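Long-range contacts in acetolactate synthase isozyme 1 large subunit (Escherichia coli, PDB 6LPI), which belongs to the thiamine diphosphate-dependent enzyme family and binds thiamine diphosphate, a magnesium ion and flavin-adenine dinucleotide: residues Ile39-Asp44 with Ile170-Gln175; Cys107-Val112 with Pro165-Ile170; His137-Arg142 with Ser152-Ile157. One frame throughout, in Å; residues are numbered along the deposited sequence.

Contact 1 (Ile39-Asp44 with Ile170-Gln175); sequences ILPVYD and IPKDVQ
The side chain of Gln175 crosses those of Ile39, Pro41 and Val42 at about a right angle. CG of Gln175 is anti to its own carbonyl carbon, beside the backbone N. Beyond CG the extended chain reaches across to all three residues. Pro41 meets this chain in two places. Its CB is 3.6 Å from Gln175 OE1, and the same CB also touches Gln175 CB. Val42 uses one branch: its CG2 packs 3.7 Å from Gln175 CD. Ile39 comes in by its tip. Its first side-chain bond points away, but chi2 near 55° brings CD1 round. Ile39 CD1 then lies 3.7 Å from Gln175 NE2. Pro41 also crosses Lys172 at about a right angle, with the two CG atoms 4.0 Å apart.

The setting is the six-stranded parallel sheet of a thiamine diphosphate-binding fold. Residues 40-44 begin helix 40-47, with Ile39 just before it. Residues 170-175 turn from the end of strand 166-171 into the short helix 172-175, with Pro171 as N-cap. Pro171 O accepts from both Val174 N and Gln175 N.

The amide of Gln175 is buried and has partners for both of its polar atoms. OE1 accepts a weak bond from Val42 N at 3.5 Å. NE2 donates to Ile170 O at 2.7 Å. That acceptor lies in the amide plane, although NE2 itself sits 41° above the carbonyl plane of Ile170. NE2 also gives a weak bond to Ser38 O. The bond to Ile170 O, helped by the two weak ones, probably sets the rotation of the amide. Val42 packs further on Ala16 and Ile19 of helix 15-25 and on Met81 of strand 78-82.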
ATOM      1  N   ILE B  39      23.198   4.048  14.904  1.00 40.98           N
ATOM      2  CA  ILE B  39      22.048   4.880  15.238  1.00 41.05           C
ATOM      3  C   ILE B  39      21.983   5.199  16.727  1.00 57.95           C
ATOM      4  O   ILE B  39      21.000   5.818  17.178  1.00 58.18           O
ATOM      5  CB  ILE B  39      20.729   4.256  14.731  1.00 39.72           C
ATOM      6  CG1 ILE B  39      19.621   5.304  14.633  1.00 39.74           C
ATOM      7  CG2 ILE B  39      20.266   3.120  15.629  1.00 43.43           C
ATOM      8  CD1 ILE B  39      19.971   6.477  13.802  1.00 39.80           C
ATOM      9  N   LEU B  40      22.979   4.778  17.515  1.00 59.09           N
ATOM     10  CA  LEU B  40      22.906   5.009  18.958  1.00 55.54           C
ATOM     11  C   LEU B  40      22.839   6.478  19.369  1.00 59.06           C
ATOM     12  O   LEU B  40      22.225   6.754  20.417  1.00 55.36           O
ATOM     13  CB  LEU B  40      24.084   4.344  19.678  1.00 46.17           C
ATOM     14  CG  LEU B  40      24.014   2.826  19.795  1.00 49.58           C
ATOM     15  CD1 LEU B  40      25.023   2.311  20.837  1.00 54.95           C
ATOM     16  CD2 LEU B  40      22.584   2.363  20.100  1.00 47.99           C
ATOM     17  N   PRO B  41      23.456   7.437  18.662  1.00 55.31           N
ATOM     18  CA  PRO B  41      23.249   8.850  19.044  1.00 54.72           C
ATOM     19  C   PRO B  41      21.786   9.285  19.049  1.00 57.32           C
ATOM     20  O   PRO B  41      21.337   9.899  20.028  1.00 53.22           O
ATOM     21  CB  PRO B  41      24.082   9.606  18.004  1.00 50.41           C
ATOM     22  CG  PRO B  41      25.159   8.663  17.653  1.00 52.61           C
ATOM     23  CD  PRO B  41      24.518   7.307  17.647  1.00 51.05           C
ATOM     24  N   VAL B  42      21.024   8.985  17.992  1.00 55.00           N
ATOM     25  CA  VAL B  42      19.615   9.376  17.984  1.00 55.44           C
ATOM     26  C   VAL B  42      18.905   8.753  19.177  1.00 63.87           C
ATOM     27  O   VAL B  42      18.151   9.424  19.899  1.00 63.41           O
ATOM     28  CB  VAL B  42      18.950   8.992  16.649  1.00 45.33           C
ATOM     29  CG1 VAL B  42      17.496   9.408  16.625  1.00 43.96           C
ATOM     30  CG2 VAL B  42      19.672   9.670  15.516  1.00 47.84           C
ATOM     31  N   TYR B  43      19.181   7.474  19.435  1.00 62.17           N
ATOM     32  CA  TYR B  43      18.594   6.823  20.592  1.00 54.37           C
ATOM     33  C   TYR B  43      18.940   7.575  21.876  1.00 59.13           C
ATOM     34  O   TYR B  43      18.073   7.775  22.739  1.00 61.48           O
ATOM     35  CB  TYR B  43      19.036   5.363  20.634  1.00 45.91           C
ATOM     36  CG  TYR B  43      18.091   4.482  19.862  1.00 49.87           C
ATOM     37  CD1 TYR B  43      18.246   4.276  18.487  1.00 51.45           C
ATOM     38  CD2 TYR B  43      17.005   3.888  20.484  1.00 52.65           C
ATOM     39  CE1 TYR B  43      17.345   3.478  17.766  1.00 41.38           C
ATOM     40  CE2 TYR B  43      16.113   3.083  19.769  1.00 51.53           C
ATOM     41  CZ  TYR B  43      16.294   2.880  18.421  1.00 43.29           C
ATOM     42  OH  TYR B  43      15.397   2.101  17.728  1.00 49.95           O
ATOM     43  N   ASP B  44      20.178   8.061  21.992  1.00 59.12           N
ATOM     44  CA  ASP B  44      20.542   8.882  23.142  1.00 57.23           C
ATOM     45  C   ASP B  44      19.595  10.063  23.266  1.00 65.61           C
ATOM     46  O   ASP B  44      18.903  10.222  24.281  1.00 71.48           O
ATOM     47  CB  ASP B  44      21.974   9.374  23.008  1.00 58.22           C
ATOM     48  CG  ASP B  44      22.550   9.808  24.317  1.00 70.15           C
ATOM     49  OD1 ASP B  44      22.874   8.909  25.123  1.00 77.34           O
ATOM     50  OD2 ASP B  44      22.676  11.031  24.542  1.00 72.50           O
ATOM     51  N   ILE B 170      21.294   8.437   7.775  1.00 46.08           N
ATOM     52  CA  ILE B 170      22.000   9.534   8.436  1.00 47.82           C
ATOM     53  C   ILE B 170      23.297   9.022   9.052  1.00 51.67           C
ATOM     54  O   ILE B 170      23.271   8.227  10.013  1.00 48.23           O
ATOM     55  CB  ILE B 170      21.131  10.210   9.510  1.00 48.73           C
ATOM     56  CG1 ILE B 170      19.735  10.504   8.982  1.00 50.43           C
ATOM     57  CG2 ILE B 170      21.743  11.528   9.940  1.00 52.39           C
ATOM     58  CD1 ILE B 170      18.740  10.827  10.088  1.00 42.10           C
ATOM     59  N   PRO B 171      24.445   9.423   8.509  1.00 45.57           N
ATOM     60  CA  PRO B 171      25.719   8.993   9.077  1.00 45.87           C
ATOM     61  C   PRO B 171      25.871   9.417  10.530  1.00 58.14           C
ATOM     62  O   PRO B 171      25.460  10.508  10.940  1.00 62.69           O
ATOM     63  CB  PRO B 171      26.752   9.678   8.182  1.00 39.51           C
ATOM     64  CG  PRO B 171      26.067   9.814   6.885  1.00 39.89           C
ATOM     65  CD  PRO B 171      24.624  10.059   7.199  1.00 45.67           C
ATOM     66  N   LYS B 172      26.447   8.506  11.312  1.00 57.98           N
ATOM     67  CA  LYS B 172      26.646   8.720  12.739  1.00 49.81           C
ATOM     68  C   LYS B 172      27.380  10.031  13.018  1.00 53.01           C
ATOM     69  O   LYS B 172      27.109  10.694  14.024  1.00 57.04           O
ATOM     70  CB  LYS B 172      27.394   7.518  13.313  1.00 48.95           C
ATOM     71  CG  LYS B 172      27.738   7.584  14.766  1.00 48.79           C
ATOM     72  CD  LYS B 172      28.483   6.320  15.155  1.00 54.09           C
ATOM     73  CE  LYS B 172      28.878   6.366  16.618  1.00 72.38           C
ATOM     74  NZ  LYS B 172      29.229   5.023  17.142  1.00 84.86           N
ATOM     75  N   ASP B 173      28.337  10.413  12.161  1.00 50.32           N
ATOM     76  CA  ASP B 173      29.068  11.650  12.433  1.00 54.42           C
ATOM     77  C   ASP B 173      28.229  12.885  12.140  1.00 61.48           C
ATOM     78  O   ASP B 173      28.556  13.970  12.628  1.00 71.10           O
ATOM     79  CB  ASP B 173      30.402  11.704  11.672  1.00 53.84           C
ATOM     80  CG  ASP B 173      30.240  11.714  10.160  1.00 68.02           C
ATOM     81  OD1 ASP B 173      29.339  11.028   9.632  1.00 73.65           O
ATOM     82  OD2 ASP B 173      31.040  12.403   9.490  1.00 75.00           O
ATOM     83  N   VAL B 174      27.153  12.747  11.368  1.00 60.14           N
ATOM     84  CA  VAL B 174      26.198  13.839  11.252  1.00 58.87           C
ATOM     85  C   VAL B 174      25.309  13.927  12.484  1.00 54.57           C
ATOM     86  O   VAL B 174      24.990  15.024  12.950  1.00 53.97           O
ATOM     87  CB  VAL B 174      25.379  13.692   9.968  1.00 48.41           C
ATOM     88  CG1 VAL B 174      24.206  14.669   9.990  1.00 42.37           C
ATOM     89  CG2 VAL B 174      26.283  13.984   8.806  1.00 48.38           C
ATOM     90  N   GLN B 175      24.916  12.780  13.039  1.00 54.61           N
ATOM     91  CA  GLN B 175      24.097  12.771  14.248  1.00 54.13           C
ATOM     92  C   GLN B 175      24.804  13.392  15.451  1.00 53.08           C
ATOM     93  O   GLN B 175      24.141  13.997  16.302  1.00 52.45           O
ATOM     94  CB  GLN B 175      23.683  11.346  14.583  1.00 49.66           C
ATOM     95  CG  GLN B 175      23.111  10.612  13.409  1.00 52.01           C
ATOM     96  CD  GLN B 175      22.852   9.169  13.718  1.00 57.80           C
ATOM     97  OE1 GLN B 175      22.574   8.813  14.867  1.00 58.16           O
ATOM     98  NE2 GLN B 175      22.938   8.320  12.700  1.00 60.59           N
TER

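Contact 2 (Cys107-Val112 with Pro165-Ile170); sequences CITGQV and PVWIDI
Cys107 SG lies over one face of the Trp167 indole, in a sulfur-aromatic contact. SG is 3.6 Å from the centroid of the five-membered ring of Trp167 and 10° off the ring normal. Both side chains stand on the same face of the sheet. Cys107 SG and Trp167 CG are each anti to the backbone N of their residue, which helps to bring SG over the indole. Thr109 OG1 lies obliquely by the same ring, 3.4 Å from Trp167 NE1. The Gln111 amide and the Asp169 carboxylate are turned 70° apart. Gln111 NE2 gives Asp169 OD1 a weak hydrogen bond of 2.9 Å and another weak one to Val125 O.

Ile108, Ile168 and Ile170 occupy the other face of the sheet. Ile108 CG2 meets Ile170 CD1 at 3.9 Å. Strands 105-111 and 166-171 are parallel neighbours in the sheet, with strand 78-82 beyond the first and strand 137-140 beyond the second. Five backbone hydrogen bonds join them, from Cys107 N to Val166 O at 3.0 Å through to Gln111 N to Ile170 O at 3.0 Å.

Asp169 is buried, and its OD2 lies near two further acceptors, Thr109 O and Gly110 O. Burial beside two carbonyl oxygens, with a weak bond from Gln111, may favour the protonated form of Asp169.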
ATOM      1  N   CYS B 107      11.333   6.163   7.255  1.00 42.03           N
ATOM      2  CA  CYS B 107      12.231   5.122   7.722  1.00 47.50           C
ATOM      3  C   CYS B 107      13.604   5.750   7.925  1.00 50.24           C
ATOM      4  O   CYS B 107      14.204   6.255   6.972  1.00 58.70           O
ATOM      5  CB  CYS B 107      12.252   3.997   6.688  1.00 55.61           C
ATOM      6  SG  CYS B 107      13.700   2.992   6.667  1.00 73.99           S
ATOM      7  N   ILE B 108      14.109   5.710   9.152  1.00 41.41           N
ATOM      8  CA  ILE B 108      15.361   6.366   9.505  1.00 40.05           C
ATOM      9  C   ILE B 108      16.386   5.311   9.884  1.00 40.96           C
ATOM     10  O   ILE B 108      16.139   4.455  10.744  1.00 48.02           O
ATOM     11  CB  ILE B 108      15.175   7.392  10.632  1.00 38.12           C
ATOM     12  CG1 ILE B 108      14.380   8.599  10.121  1.00 47.20           C
ATOM     13  CG2 ILE B 108      16.498   7.845  11.131  1.00 37.52           C
ATOM     14  CD1 ILE B 108      13.784   9.463  11.222  1.00 38.54           C
ATOM     15  N   THR B 109      17.539   5.381   9.244  1.00 48.73           N
ATOM     16  CA  THR B 109      18.591   4.402   9.429  1.00 51.15           C
ATOM     17  C   THR B 109      19.895   5.128   9.730  1.00 50.29           C
ATOM     18  O   THR B 109      20.195   6.168   9.132  1.00 48.22           O
ATOM     19  CB  THR B 109      18.686   3.520   8.152  1.00 56.37           C
ATOM     20  OG1 THR B 109      17.674   2.500   8.196  1.00 58.21           O
ATOM     21  CG2 THR B 109      20.013   2.859   8.028  1.00 67.42           C
ATOM     22  N   GLY B 110      20.651   4.608  10.699  1.00 43.09           N
ATOM     23  CA  GLY B 110      21.985   5.115  10.919  1.00 43.15           C
ATOM     24  C   GLY B 110      22.926   4.602   9.859  1.00 52.84           C
ATOM     25  O   GLY B 110      22.691   3.561   9.243  1.00 59.89           O
ATOM     26  N   GLN B 111      24.007   5.336   9.621  1.00 55.52           N
ATOM     27  CA  GLN B 111      24.992   4.844   8.668  1.00 51.17           C
ATOM     28  C   GLN B 111      26.375   5.197   9.186  1.00 51.13           C
ATOM     29  O   GLN B 111      26.536   6.051  10.065  1.00 41.66           O
ATOM     30  CB  GLN B 111      24.722   5.396   7.257  1.00 52.38           C
ATOM     31  CG  GLN B 111      25.784   5.102   6.174  1.00 55.23           C
ATOM     32  CD  GLN B 111      25.738   3.669   5.634  1.00 56.81           C
ATOM     33  OE1 GLN B 111      26.334   2.758   6.201  1.00 62.07           O
ATOM     34  NE2 GLN B 111      25.019   3.474   4.524  1.00 52.70           N
ATOM     35  N   VAL B 112      27.366   4.465   8.678  1.00 58.07           N
ATOM     36  CA  VAL B 112      28.774   4.601   9.044  1.00 55.16           C
ATOM     37  C   VAL B 112      29.182   6.060   8.869  1.00 55.76           C
ATOM     38  O   VAL B 112      28.609   6.756   8.020  1.00 63.90           O
ATOM     39  CB  VAL B 112      29.630   3.650   8.189  1.00 57.75           C
ATOM     40  CG1 VAL B 112      29.986   4.297   6.859  1.00 60.22           C
ATOM     41  CG2 VAL B 112      30.870   3.178   8.930  1.00 60.33           C
ATOM     42  N   PRO B 165       6.713   5.542   1.175  1.00 31.59           N
ATOM     43  CA  PRO B 165       7.827   5.578   2.123  1.00 40.90           C
ATOM     44  C   PRO B 165       8.980   6.422   1.615  1.00 40.07           C
ATOM     45  O   PRO B 165       9.298   6.442   0.424  1.00 38.04           O
ATOM     46  CB  PRO B 165       8.251   4.110   2.221  1.00 40.94           C
ATOM     47  CG  PRO B 165       7.902   3.544   0.875  1.00 35.14           C
ATOM     48  CD  PRO B 165       6.636   4.260   0.458  1.00 32.87           C
ATOM     49  N   VAL B 166       9.595   7.139   2.540  1.00 42.43           N
ATOM     50  CA  VAL B 166      10.837   7.841   2.290  1.00 30.54           C
ATOM     51  C   VAL B 166      11.859   7.320   3.283  1.00 38.43           C
ATOM     52  O   VAL B 166      11.568   7.159   4.478  1.00 40.30           O
ATOM     53  CB  VAL B 166      10.691   9.368   2.411  1.00 31.61           C
ATOM     54  CG1 VAL B 166      11.977  10.041   1.953  1.00 34.99           C
ATOM     55  CG2 VAL B 166       9.522   9.847   1.593  1.00 36.08           C
ATOM     56  N   TRP B 167      13.061   7.075   2.783  1.00 33.38           N
ATOM     57  CA  TRP B 167      14.129   6.483   3.562  1.00 39.18           C
ATOM     58  C   TRP B 167      15.193   7.552   3.772  1.00 46.24           C
ATOM     59  O   TRP B 167      15.705   8.126   2.799  1.00 43.41           O
ATOM     60  CB  TRP B 167      14.689   5.265   2.833  1.00 41.72           C
ATOM     61  CG  TRP B 167      15.577   4.420   3.665  1.00 44.37           C
ATOM     62  CD1 TRP B 167      16.495   4.845   4.579  1.00 50.94           C
ATOM     63  CD2 TRP B 167      15.650   2.994   3.653  1.00 44.31           C
ATOM     64  NE1 TRP B 167      17.130   3.769   5.143  1.00 54.16           N
ATOM     65  CE2 TRP B 167      16.627   2.620   4.594  1.00 44.42           C
ATOM     66  CE3 TRP B 167      14.986   1.992   2.930  1.00 43.06           C
ATOM     67  CZ2 TRP B 167      16.952   1.296   4.844  1.00 42.38           C
ATOM     68  CZ3 TRP B 167      15.313   0.665   3.182  1.00 37.49           C
ATOM     69  CH2 TRP B 167      16.291   0.334   4.134  1.00 38.08           C
ATOM     70  N   ILE B 168      15.519   7.831   5.030  1.00 42.09           N
ATOM     71  CA  ILE B 168      16.548   8.800   5.360  1.00 43.62           C
ATOM     72  C   ILE B 168      17.676   8.041   6.045  1.00 41.71           C
ATOM     73  O   ILE B 168      17.505   7.529   7.164  1.00 31.39           O
ATOM     74  CB  ILE B 168      16.006   9.941   6.241  1.00 42.88           C
ATOM     75  CG1 ILE B 168      14.670  10.456   5.683  1.00 38.30           C
ATOM     76  CG2 ILE B 168      17.007  11.100   6.319  1.00 33.48           C
ATOM     77  CD1 ILE B 168      13.827  11.199   6.680  1.00 33.70           C
ATOM     78  N   ASP B 169      18.844   8.010   5.391  1.00 31.53           N
ATOM     79  CA  ASP B 169      20.060   7.411   5.928  1.00 44.71           C
ATOM     80  C   ASP B 169      20.957   8.523   6.492  1.00 49.14           C
ATOM     81  O   ASP B 169      21.350   9.442   5.767  1.00 55.61           O
ATOM     82  CB  ASP B 169      20.768   6.623   4.832  1.00 43.22           C
ATOM     83  CG  ASP B 169      21.649   5.522   5.369  1.00 60.56           C
ATOM     84  OD1 ASP B 169      22.610   5.155   4.670  1.00 65.82           O
ATOM     85  OD2 ASP B 169      21.369   4.995   6.458  1.00 71.41           O
ATOM     86  N   ILE B 170      21.294   8.437   7.775  1.00 46.08           N
ATOM     87  CA  ILE B 170      22.000   9.534   8.436  1.00 47.82           C
ATOM     88  C   ILE B 170      23.297   9.022   9.052  1.00 51.67           C
ATOM     89  O   ILE B 170      23.271   8.227  10.013  1.00 48.23           O
ATOM     90  CB  ILE B 170      21.131  10.210   9.510  1.00 48.73           C
ATOM     91  CG1 ILE B 170      19.735  10.504   8.982  1.00 50.43           C
ATOM     92  CG2 ILE B 170      21.743  11.528   9.940  1.00 52.39           C
ATOM     93  CD1 ILE B 170      18.740  10.827  10.088  1.00 42.10           C
TER

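Contact 3 (His137-Arg142 with Ser152-Ile157); sequences HNYLVR and SDAFRI
Apolar packing carries most of this contact, and Ile157 meets two rings. Ile157 and Tyr139 reach toward each other tip to tip, with Ile157 CD1 4.2 Å from Tyr139 CZ. The same methyl touches the edge of the His137 ring, near its plane, 3.8 Å from His137 CD2. Ala154 comes obliquely to the Tyr139 ring, its CB 4.0 Å from Tyr139 CE1.

Apart from these apolar pairs, Asp153 CB touches the hydroxyl of Tyr139, 3.6 Å from OH. These two side chains cross at about a right angle.

Strand 137-140, helix 147-159 and strand 166-171 form a beta-alpha-beta unit. The helix segment runs nearly antiparallel to the strand segment, at 166°, with the axes 9.5 Å apart. Val166 and Ile168 of the next strand also pack against this helix.

Hydrogen bonds and charges act around the contact, not across it. Asp153 OD2 is bonded to Gln149 NE2. A long salt bridge of 3.9 Å links Arg156 NE to Asp153 OD1. Arg156 NH2 also pairs with an acidic side chain on a chain of another protein in the assembly. His137 and Ile157 each pack on an acidic side chain of that other protein.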
ATOM      1  N   HIS B 137      10.977   8.301  -2.240  1.00 37.36           N
ATOM      2  CA  HIS B 137      12.240   9.028  -2.386  1.00 36.27           C
ATOM      3  C   HIS B 137      13.152   8.639  -1.221  1.00 33.59           C
ATOM      4  O   HIS B 137      12.687   8.073  -0.228  1.00 35.70           O
ATOM      5  CB  HIS B 137      12.015  10.543  -2.419  1.00 35.03           C
ATOM      6  CG  HIS B 137      13.217  11.319  -2.833  1.00 40.49           C
ATOM      7  ND1 HIS B 137      14.102  10.870  -3.792  1.00 45.72           N
ATOM      8  CD2 HIS B 137      13.681  12.523  -2.425  1.00 47.25           C
ATOM      9  CE1 HIS B 137      15.054  11.772  -3.966  1.00 49.94           C
ATOM     10  NE2 HIS B 137      14.821  12.788  -3.151  1.00 47.44           N
ATOM     11  N   ASN B 138      14.447   8.937  -1.334  1.00 31.00           N
ATOM     12  CA  ASN B 138      15.359   8.537  -0.266  1.00 30.68           C
ATOM     13  C   ASN B 138      16.489   9.548  -0.145  1.00 31.74           C
ATOM     14  O   ASN B 138      16.659  10.413  -1.002  1.00 50.07           O
ATOM     15  CB  ASN B 138      15.901   7.125  -0.491  1.00 42.94           C
ATOM     16  CG  ASN B 138      16.826   7.044  -1.681  1.00 53.46           C
ATOM     17  OD1 ASN B 138      16.827   7.925  -2.538  1.00 62.83           O
ATOM     18  ND2 ASN B 138      17.637   5.993  -1.737  1.00 56.69           N
ATOM     19  N   TYR B 139      17.251   9.465   0.953  1.00 35.36           N
ATOM     20  CA  TYR B 139      18.294  10.459   1.209  1.00 41.18           C
ATOM     21  C   TYR B 139      19.516   9.819   1.846  1.00 47.69           C
ATOM     22  O   TYR B 139      19.404   8.877   2.635  1.00 50.94           O
ATOM     23  CB  TYR B 139      17.847  11.581   2.138  1.00 33.74           C
ATOM     24  CG  TYR B 139      16.724  12.424   1.619  1.00 37.41           C
ATOM     25  CD1 TYR B 139      15.403  12.145   2.004  1.00 37.54           C
ATOM     26  CD2 TYR B 139      16.957  13.496   0.768  1.00 35.73           C
ATOM     27  CE1 TYR B 139      14.340  12.904   1.546  1.00 37.72           C
ATOM     28  CE2 TYR B 139      15.893  14.276   0.307  1.00 40.08           C
ATOM     29  CZ  TYR B 139      14.587  13.970   0.696  1.00 41.71           C
ATOM     30  OH  TYR B 139      13.515  14.713   0.251  1.00 39.99           O
ATOM     31  N   LEU B 140      20.688  10.372   1.516  1.00 41.83           N
ATOM     32  CA  LEU B 140      21.904  10.154   2.285  1.00 41.50           C
ATOM     33  C   LEU B 140      22.407  11.520   2.732  1.00 42.95           C
ATOM     34  O   LEU B 140      22.994  12.257   1.931  1.00 42.50           O
ATOM     35  CB  LEU B 140      22.979   9.432   1.480  1.00 35.73           C
ATOM     36  CG  LEU B 140      24.330   9.376   2.228  1.00 36.93           C
ATOM     37  CD1 LEU B 140      24.304   8.362   3.372  1.00 35.91           C
ATOM     38  CD2 LEU B 140      25.489   9.092   1.323  1.00 38.48           C
ATOM     39  N   VAL B 141      22.240  11.815   4.024  1.00 44.09           N
ATOM     40  CA  VAL B 141      22.604  13.108   4.601  1.00 48.58           C
ATOM     41  C   VAL B 141      24.118  13.138   4.745  1.00 57.53           C
ATOM     42  O   VAL B 141      24.681  12.443   5.593  1.00 53.87           O
ATOM     43  CB  VAL B 141      21.936  13.324   5.960  1.00 42.30           C
ATOM     44  CG1 VAL B 141      22.222  14.740   6.464  1.00 40.07           C
ATOM     45  CG2 VAL B 141      20.466  13.072   5.847  1.00 43.01           C
ATOM     46  N   ARG B 142      24.783  13.990   3.968  1.00 69.83           N
ATOM     47  CA  ARG B 142      26.237  13.913   3.972  1.00 74.60           C
ATOM     48  C   ARG B 142      26.838  14.948   4.935  1.00 71.43           C
ATOM     49  O   ARG B 142      27.948  14.728   5.426  1.00 69.01           O
ATOM     50  CB  ARG B 142      26.837  14.151   2.564  1.00 75.55           C
ATOM     51  CG  ARG B 142      26.117  13.635   1.260  1.00 93.84           C
ATOM     52  CD  ARG B 142      26.891  13.435  -0.059  1.00101.24           C
ATOM     53  NE  ARG B 142      26.494  12.439  -1.035  1.00107.18           N
ATOM     54  CZ  ARG B 142      27.122  11.313  -1.339  1.00110.66           C
ATOM     55  NH1 ARG B 142      26.646  10.587  -2.365  1.00113.92           N
ATOM     56  NH2 ARG B 142      28.070  10.805  -0.565  1.00106.61           N
ATOM     57  N   SER B 152      12.159  17.954   6.565  1.00 54.47           N
ATOM     58  CA  SER B 152      10.931  18.628   6.165  1.00 53.16           C
ATOM     59  C   SER B 152      10.462  18.131   4.803  1.00 47.84           C
ATOM     60  O   SER B 152       9.257  18.008   4.557  1.00 47.34           O
ATOM     61  CB  SER B 152      11.098  20.138   6.183  1.00 55.75           C
ATOM     62  OG  SER B 152       9.926  20.705   5.632  1.00 71.74           O
ATOM     63  N   ASP B 153      11.392  17.880   3.881  1.00 52.37           N
ATOM     64  CA  ASP B 153      10.917  17.399   2.597  1.00 47.23           C
ATOM     65  C   ASP B 153      10.504  15.941   2.667  1.00 49.81           C
ATOM     66  O   ASP B 153       9.485  15.576   2.064  1.00 55.30           O
ATOM     67  CB  ASP B 153      11.946  17.646   1.502  1.00 48.23           C
ATOM     68  CG  ASP B 153      12.210  19.121   1.305  1.00 64.90           C
ATOM     69  OD1 ASP B 153      11.227  19.905   1.322  1.00 72.24           O
ATOM     70  OD2 ASP B 153      13.369  19.493   1.048  1.00 73.27           O
ATOM     71  N   ALA B 154      11.199  15.122   3.468  1.00 48.69           N
ATOM     72  CA  ALA B 154      10.797  13.722   3.579  1.00 50.47           C
ATOM     73  C   ALA B 154       9.337  13.621   4.019  1.00 57.65           C
ATOM     74  O   ALA B 154       8.506  13.000   3.336  1.00 58.27           O
ATOM     75  CB  ALA B 154      11.720  12.978   4.541  1.00 43.15           C
ATOM     76  N   PHE B 155       8.988  14.323   5.102  1.00 51.72           N
ATOM     77  CA  PHE B 155       7.622  14.272   5.602  1.00 49.75           C
ATOM     78  C   PHE B 155       6.635  14.880   4.617  1.00 52.57           C
ATOM     79  O   PHE B 155       5.473  14.461   4.575  1.00 60.42           O
ATOM     80  CB  PHE B 155       7.516  14.978   6.947  1.00 49.40           C
ATOM     81  CG  PHE B 155       7.718  14.074   8.118  1.00 49.88           C
ATOM     82  CD1 PHE B 155       8.984  13.642   8.468  1.00 47.85           C
ATOM     83  CD2 PHE B 155       6.627  13.638   8.860  1.00 51.25           C
ATOM     84  CE1 PHE B 155       9.165  12.807   9.533  1.00 42.30           C
ATOM     85  CE2 PHE B 155       6.796  12.804   9.928  1.00 45.94           C
ATOM     86  CZ  PHE B 155       8.074  12.383  10.265  1.00 47.72           C
ATOM     87  N   ARG B 156       7.055  15.862   3.820  1.00 50.14           N
ATOM     88  CA  ARG B 156       6.157  16.332   2.774  1.00 52.37           C
ATOM     89  C   ARG B 156       5.973  15.227   1.737  1.00 54.61           C
ATOM     90  O   ARG B 156       4.843  14.806   1.445  1.00 58.68           O
ATOM     91  CB  ARG B 156       6.700  17.624   2.149  1.00 56.09           C
ATOM     92  CG  ARG B 156       5.848  18.223   1.027  1.00 62.58           C
ATOM     93  CD  ARG B 156       6.529  19.408   0.322  1.00 73.91           C
ATOM     94  NE  ARG B 156       7.818  19.041  -0.281  1.00 87.61           N
ATOM     95  CZ  ARG B 156       7.985  18.557  -1.518  1.00 99.27           C
ATOM     96  NH1 ARG B 156       6.941  18.352  -2.321  1.00104.24           N
ATOM     97  NH2 ARG B 156       9.209  18.258  -1.954  1.00 96.55           N
ATOM     98  N   ILE B 157       7.087  14.661   1.267  1.00 49.80           N
ATOM     99  CA  ILE B 157       7.033  13.695   0.176  1.00 45.16           C
ATOM    100  C   ILE B 157       6.242  12.461   0.584  1.00 45.48           C
ATOM    101  O   ILE B 157       5.424  11.949  -0.181  1.00 44.70           O
ATOM    102  CB  ILE B 157       8.461  13.313  -0.241  1.00 39.55           C
ATOM    103  CG1 ILE B 157       9.216  14.513  -0.797  1.00 37.35           C
ATOM    104  CG2 ILE B 157       8.445  12.121  -1.155  1.00 43.11           C
ATOM    105  CD1 ILE B 157      10.707  14.281  -0.890  1.00 41.14           C
TER

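From the N terminus, residues 39-44 come first, and contact 1 closes the longest loop when they meet 170-175. Within that span lies contact 2, which begins at 107-112 and ends on 165-170. Contact 3 is innermost and joins 137-142 to 152-157 before the chain reaches strand 166-171. The three loops nest and none cross. Contacts 1 and 2 share Ile170, and Lys172 N probably bonds to Gln111 O between them. Contact 2 pairs strand 166-171 with strand 105-111, and strand 137-140 of contact 3 lies along its other edge. Together the contacts join helix 40-47 and helix 147-159 to the same sheet.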